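Local coordinates for protein acyl-CoA dehydrogenase (Slackia heliotrinireducens, PDB 4RM7) that belongs to the acyl-CoA dehydrogenase family, with a helical N-terminal domain, a beta-sheet middle domain and a helical C-terminal domain, at residues E12-N17 with D53-G58; R20-K25 with E78-I83. One frame throughout, in Å; residues are numbered along the deposited sequence.

Contact 1 (E12-N17 with D53-G58); sequences EQRLLN and DFNGFG
A type I' beta turn in the all-helical N-terminal domain, F54 to F57, with positive phi at N55 and G56, packs against the first turns of helix 10-26, with L15 touching both of its phenylalanines. CG of L15 lies anti to the backbone N (chi1 172°), and from it CD1 serves F54 and CD2 serves F57. CD1 approaches the F54 ring at its edge, near the ring plane, 3.8 Å from F54 CD1, and lies 3.3 Å from the carbonyl O of F54. L15 CD2 sits 3.9 Å from F57 CD2. E12 meets the far end of the F57 ring with its aliphatic part, CG 3.8 Å from F57 CZ, while its OE1 accepts from the backbone N of S9. N55 points at the helix: ND2 comes within 3.5 Å of R14 CB and donates to the carbonyl O of D11. F57 N to F54 O closes the turn, and just ahead of it an Asx turn has N55 N reaching D53 OD2 at 3.1 Å, from above the carboxylate plane. L15 and F57 also both touch A72. The type I' turn thus joins the linker between helices 43-50 and 70-84 to helix 10-26 in the helical N-terminal domain of the acyl-CoA dehydrogenase fold.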
loop_
_atom_site.group_PDB
_atom_site.type_symbol
_atom_site.label_atom_id
_atom_site.label_comp_id
_atom_site.label_asym_id
_atom_site.label_seq_id
_atom_site.Cartn_x
_atom_site.Cartn_y
_atom_site.Cartn_z
ATOM N N GLU A 12 -19.571 30.408 -10.106
ATOM C CA GLU A 12 -18.380 29.725 -9.624
ATOM C C GLU A 12 -17.254 29.732 -10.668
ATOM O O GLU A 12 -16.082 29.954 -10.337
ATOM C CB GLU A 12 -18.735 28.297 -9.212
ATOM C CG GLU A 12 -19.553 28.245 -7.900
ATOM C CD GLU A 12 -20.315 26.929 -7.701
ATOM O OE1 GLU A 12 -20.374 26.109 -8.643
ATOM O OE2 GLU A 12 -20.865 26.713 -6.597
ATOM N N GLN A 13 -17.600 29.522 -11.932
ATOM C CA GLN A 13 -16.591 29.532 -12.976
ATOM C C GLN A 13 -15.975 30.918 -13.169
ATOM O O GLN A 13 -14.775 31.036 -13.432
ATOM C CB GLN A 13 -17.184 29.039 -14.291
ATOM C CG GLN A 13 -17.427 27.553 -14.330
ATOM C CD GLN A 13 -18.347 27.134 -15.463
ATOM O OE1 GLN A 13 -18.675 27.931 -16.349
ATOM N NE2 GLN A 13 -18.779 25.877 -15.435
ATOM N N ARG A 14 -16.785 31.966 -13.052
ATOM C CA ARG A 14 -16.249 33.318 -13.211
ATOM C C ARG A 14 -15.260 33.636 -12.085
ATOM O O ARG A 14 -14.214 34.257 -12.322
ATOM C CB ARG A 14 -17.367 34.363 -13.242
ATOM C CG ARG A 14 -18.042 34.500 -14.575
ATOM C CD ARG A 14 -18.809 35.808 -14.670
ATOM N NE ARG A 14 -19.309 36.052 -16.029
ATOM C CZ ARG A 14 -20.531 35.737 -16.443
ATOM N NH1 ARG A 14 -21.386 35.148 -15.615
ATOM N NH2 ARG A 14 -20.899 36.001 -17.688
ATOM N N LEU A 15 -15.605 33.203 -10.873
ATOM C CA LEU A 15 -14.729 33.342 -9.713
ATOM C C LEU A 15 -13.354 32.751 -10.013
ATOM O O LEU A 15 -12.315 33.401 -9.814
ATOM C CB LEU A 15 -15.352 32.662 -8.490
ATOM C CG LEU A 15 -14.506 32.540 -7.222
ATOM C CD1 LEU A 15 -14.224 33.900 -6.627
ATOM C CD2 LEU A 15 -15.207 31.647 -6.196
ATOM N N LEU A 16 -13.361 31.527 -10.526
ATOM C CA LEU A 16 -12.131 30.870 -10.921
ATOM C C LEU A 16 -11.363 31.689 -11.930
ATOM O O LEU A 16 -10.141 31.804 -11.836
ATOM C CB LEU A 16 -12.423 29.505 -11.511
ATOM C CG LEU A 16 -12.345 28.387 -10.512
ATOM C CD1 LEU A 16 -12.896 27.170 -11.172
ATOM C CD2 LEU A 16 -10.899 28.194 -10.143
ATOM N N ASN A 17 -12.078 32.249 -12.901
ATOM C CA ASN A 17 -11.431 33.049 -13.935
ATOM C C ASN A 17 -10.705 34.224 -13.305
ATOM O O ASN A 17 -9.559 34.519 -13.659
ATOM C CB ASN A 17 -12.436 33.556 -14.964
ATOM C CG ASN A 17 -13.080 32.443 -15.759
ATOM O OD1 ASN A 17 -12.556 31.331 -15.839
ATOM N ND2 ASN A 17 -14.227 32.746 -16.369
ATOM N N ASP A 53 -11.921 40.704 -7.295
ATOM C CA ASP A 53 -13.343 40.626 -7.515
ATOM C C ASP A 53 -13.727 39.180 -7.349
ATOM O O ASP A 53 -13.436 38.356 -8.186
ATOM C CB ASP A 53 -13.707 41.086 -8.921
ATOM C CG ASP A 53 -15.187 40.949 -9.212
ATOM O OD1 ASP A 53 -15.578 40.963 -10.387
ATOM O OD2 ASP A 53 -15.970 40.831 -8.263
ATOM N N PHE A 54 -14.437 38.895 -6.277
ATOM C CA PHE A 54 -14.756 37.540 -5.918
ATOM C C PHE A 54 -16.112 37.158 -6.458
ATOM O O PHE A 54 -16.652 36.132 -6.107
ATOM C CB PHE A 54 -14.669 37.342 -4.413
ATOM C CG PHE A 54 -13.265 37.285 -3.898
ATOM C CD1 PHE A 54 -12.453 36.225 -4.202
ATOM C CD2 PHE A 54 -12.766 38.291 -3.114
ATOM C CE1 PHE A 54 -11.164 36.169 -3.732
ATOM C CE2 PHE A 54 -11.479 38.245 -2.644
ATOM C CZ PHE A 54 -10.676 37.181 -2.953
ATOM N N ASN A 55 -16.658 38.008 -7.312
ATOM C CA ASN A 55 -17.908 37.720 -7.985
ATOM C C ASN A 55 -19.035 37.514 -7.011
ATOM O O ASN A 55 -19.894 36.683 -7.216
ATOM C CB ASN A 55 -17.762 36.492 -8.868
ATOM C CG ASN A 55 -18.784 36.447 -9.972
ATOM O OD1 ASN A 55 -19.220 37.474 -10.468
ATOM N ND2 ASN A 55 -19.162 35.253 -10.371
ATOM N N GLY A 56 -19.007 38.278 -5.936
ATOM C CA GLY A 56 -20.116 38.362 -5.017
ATOM C C GLY A 56 -20.154 37.255 -4.003
ATOM O O GLY A 56 -21.022 37.217 -3.156
ATOM N N PHE A 57 -19.199 36.350 -4.078
ATOM C CA PHE A 57 -19.094 35.317 -3.080
ATOM C C PHE A 57 -18.546 35.885 -1.796
ATOM O O PHE A 57 -17.825 36.860 -1.811
ATOM C CB PHE A 57 -18.235 34.184 -3.583
ATOM C CG PHE A 57 -18.934 33.304 -4.551
ATOM C CD1 PHE A 57 -19.839 32.374 -4.114
ATOM C CD2 PHE A 57 -18.705 33.425 -5.895
ATOM C CE1 PHE A 57 -20.499 31.565 -5.001
ATOM C CE2 PHE A 57 -19.361 32.622 -6.791
ATOM C CZ PHE A 57 -20.261 31.689 -6.344
ATOM N N GLY A 58 -18.904 35.274 -0.681
ATOM C CA GLY A 58 -18.349 35.656 0.598
ATOM C C GLY A 58 -17.031 34.953 0.864
ATOM O O GLY A 58 -16.998 33.938 1.569
#

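Contact 2 (R20-K25 with E78-I83); sequences REYGEK and EELSRI
Two helices of the N-terminal helical domain, 10-26 and 70-84, run side by side here in nearly the same direction: the segment axes cross at -27° and come within 9.4 Å. G23 faces helix 70-84 with no side chain of its own, and I83 and L80 fill the interface beside it. I83 lays CG2 3.6 Å from the carbonyl O of G23, and its CD1 reaches back to R20 CA at 3.8 Å. L80 turns CD2 to the edge of the Y22 ring, near its plane, 3.8 Å from Y22 CD2; the tyrosine OH bonds to the carbonyl O of V45.

A salt-bridge network of R20, E79 and R82 borders this apolar patch. Within helix 70-84, R82 grips E79 side-on, NE to OE1 at 2.7 Å and NH2 to OE2 at 2.8 Å, both bonds nearly straight, on the syn sides but tilted out of the carboxylate plane. The bend in E79 at chi2 (58°) places CD within reach of both R82 and R20. From helix 10-26, R20 NH1 adds a weak bond to OE2 at 3.4 Å, its guanidinium plane turned 81° from the carboxylate, while its NH2 bonds to N17 OD1. The pull of two arginines probably keeps the buried E79 ionised. A water accepting from R82 NH2 and donating to E24 OE2 adds a second polar link between the helices.

Helix 43-50 covers the Y22 and L80 side through A48 and F49, and helix 234-270 also packs on helix 70-84, where E262 takes R82 NH1.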
loop_
_atom_site.group_PDB
_atom_site.type_symbol
_atom_site.label_atom_id
_atom_site.label_comp_id
_atom_site.label_asym_id
_atom_site.label_seq_id
_atom_site.Cartn_x
_atom_site.Cartn_y
_atom_site.Cartn_z
ATOM N N ARG A 20 -7.690 32.936 -11.291
ATOM C CA ARG A 20 -6.670 32.456 -12.224
ATOM C C ARG A 20 -5.934 33.597 -12.936
ATOM O O ARG A 20 -4.745 33.492 -13.236
ATOM C CB ARG A 20 -7.311 31.516 -13.255
ATOM C CG ARG A 20 -6.388 31.045 -14.363
ATOM C CD ARG A 20 -6.983 29.868 -15.150
ATOM N NE ARG A 20 -8.420 30.006 -15.406
ATOM C CZ ARG A 20 -9.354 29.201 -14.899
ATOM N NH1 ARG A 20 -9.018 28.178 -14.109
ATOM N NH2 ARG A 20 -10.627 29.418 -15.192
ATOM N N GLU A 21 -6.636 34.688 -13.209
ATOM C CA GLU A 21 -6.008 35.840 -13.841
ATOM C C GLU A 21 -5.080 36.532 -12.819
ATOM O O GLU A 21 -3.984 36.961 -13.152
ATOM C CB GLU A 21 -7.079 36.784 -14.405
ATOM C CG GLU A 21 -6.678 38.227 -14.523
ATOM C CD GLU A 21 -7.643 39.035 -15.385
ATOM O OE1 GLU A 21 -8.226 38.448 -16.333
ATOM O OE2 GLU A 21 -7.809 40.253 -15.112
ATOM N N TYR A 22 -5.508 36.608 -11.571
ATOM C CA TYR A 22 -4.652 37.129 -10.521
ATOM C C TYR A 22 -3.421 36.266 -10.272
ATOM O O TYR A 22 -2.322 36.775 -10.140
ATOM C CB TYR A 22 -5.458 37.286 -9.228
ATOM C CG TYR A 22 -4.647 37.403 -7.962
ATOM C CD1 TYR A 22 -3.989 38.565 -7.649
ATOM C CD2 TYR A 22 -4.546 36.350 -7.087
ATOM C CE1 TYR A 22 -3.247 38.676 -6.502
ATOM C CE2 TYR A 22 -3.810 36.454 -5.937
ATOM C CZ TYR A 22 -3.162 37.621 -5.653
ATOM O OH TYR A 22 -2.430 37.724 -4.509
ATOM N N GLY A 23 -3.610 34.957 -10.196
ATOM C CA GLY A 23 -2.511 34.064 -9.903
ATOM C C GLY A 23 -1.453 34.029 -10.971
ATOM O O GLY A 23 -0.271 34.051 -10.699
ATOM N N GLU A 24 -1.905 33.981 -12.207
ATOM C CA GLU A 24 -1.022 33.930 -13.342
ATOM C C GLU A 24 -0.200 35.187 -13.435
ATOM O O GLU A 24 0.947 35.160 -13.842
ATOM C CB GLU A 24 -1.810 33.696 -14.613
ATOM C CG GLU A 24 -2.005 32.230 -14.906
ATOM C CD GLU A 24 -2.985 31.995 -16.018
ATOM O OE1 GLU A 24 -3.312 32.949 -16.734
ATOM O OE2 GLU A 24 -3.429 30.854 -16.176
ATOM N N LYS A 25 -0.822 36.302 -13.107
ATOM C CA LYS A 25 -0.158 37.585 -13.126
ATOM C C LYS A 25 0.976 37.715 -12.133
ATOM O O LYS A 25 2.031 38.213 -12.473
ATOM C CB LYS A 25 -1.193 38.667 -12.859
ATOM C CG LYS A 25 -0.663 40.070 -12.690
ATOM C CD LYS A 25 -1.801 41.051 -12.880
ATOM C CE LYS A 25 -1.486 42.416 -12.310
ATOM N NZ LYS A 25 -0.070 42.772 -12.551
ATOM N N GLU A 78 -7.626 26.347 -3.704
ATOM C CA GLU A 78 -7.132 25.287 -4.586
ATOM C C GLU A 78 -6.471 25.884 -5.839
ATOM O O GLU A 78 -5.415 25.429 -6.262
ATOM C CB GLU A 78 -8.257 24.323 -4.983
ATOM C CG GLU A 78 -7.923 23.425 -6.165
ATOM C CD GLU A 78 -9.129 22.650 -6.728
ATOM O OE1 GLU A 78 -10.269 23.145 -6.635
ATOM O OE2 GLU A 78 -8.936 21.539 -7.283
ATOM N N GLU A 79 -7.068 26.926 -6.410
ATOM C CA GLU A 79 -6.525 27.497 -7.632
ATOM C C GLU A 79 -5.207 28.243 -7.421
ATOM O O GLU A 79 -4.305 28.149 -8.254
ATOM C CB GLU A 79 -7.545 28.429 -8.293
ATOM C CG GLU A 79 -7.101 29.028 -9.651
ATOM C CD GLU A 79 -6.747 27.991 -10.755
ATOM O OE1 GLU A 79 -6.788 26.752 -10.536
ATOM O OE2 GLU A 79 -6.423 28.434 -11.874
ATOM N N LEU A 80 -5.082 28.975 -6.315
ATOM C CA LEU A 80 -3.856 29.723 -6.065
ATOM C C LEU A 80 -2.719 28.753 -5.752
ATOM O O LEU A 80 -1.580 28.974 -6.151
ATOM C CB LEU A 80 -4.050 30.725 -4.919
ATOM C CG LEU A 80 -5.006 31.849 -5.314
ATOM C CD1 LEU A 80 -5.206 32.796 -4.184
ATOM C CD2 LEU A 80 -4.494 32.582 -6.554
ATOM N N SER A 81 -3.041 27.673 -5.050
ATOM C CA SER A 81 -2.056 26.649 -4.715
ATOM C C SER A 81 -1.636 25.906 -5.960
ATOM O O SER A 81 -0.496 25.447 -6.057
ATOM C CB SER A 81 -2.610 25.651 -3.695
ATOM O OG SER A 81 -3.088 26.318 -2.542
ATOM N N ARG A 82 -2.562 25.790 -6.913
ATOM C CA ARG A 82 -2.279 25.098 -8.164
ATOM C C ARG A 82 -1.327 25.911 -9.026
ATOM O O ARG A 82 -0.320 25.399 -9.500
ATOM C CB ARG A 82 -3.559 24.824 -8.949
ATOM C CG ARG A 82 -3.336 24.042 -10.247
ATOM C CD ARG A 82 -4.600 24.041 -11.110
ATOM N NE ARG A 82 -4.852 25.348 -11.685
ATOM C CZ ARG A 82 -4.143 25.847 -12.695
ATOM N NH1 ARG A 82 -3.150 25.136 -13.226
ATOM N NH2 ARG A 82 -4.412 27.055 -13.165
ATOM N N ILE A 83 -1.668 27.180 -9.234
ATOM C CA ILE A 83 -0.846 28.072 -10.034
ATOM C C ILE A 83 0.521 28.276 -9.392
ATOM O O ILE A 83 1.529 28.259 -10.079
ATOM C CB ILE A 83 -1.531 29.441 -10.236
ATOM C CG1 ILE A 83 -2.795 29.297 -11.081
ATOM C CG2 ILE A 83 -0.579 30.442 -10.888
ATOM C CD1 ILE A 83 -3.723 30.473 -10.933
HETATM O O HOH W 1 -2.499 28.471 -14.788
#

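In the fold
Contacts 1 and 2 lie about 13 Å apart, centre to centre, on the same side of the chain's centre, and both use helix 10-26: contact 1 its beginning, contact 2 its last turns. Their segments alternate along the chain, 12-17, 20-25, 53-58, then 78-83, so helix 10-26 meets the 53-58 turn along its first half and the end of helix 70-84 along its second, with F71 and A72 already touching E12 and L15. The two join directly where L16 CD2 packs on E79 CB at 3.8 Å. All four segments belong to the N-terminal helical domain. Together they tie helix 10-26 to the 53-58 turn and helix 70-84, which in turn meets helix 234-270 of the C-terminal helical domain.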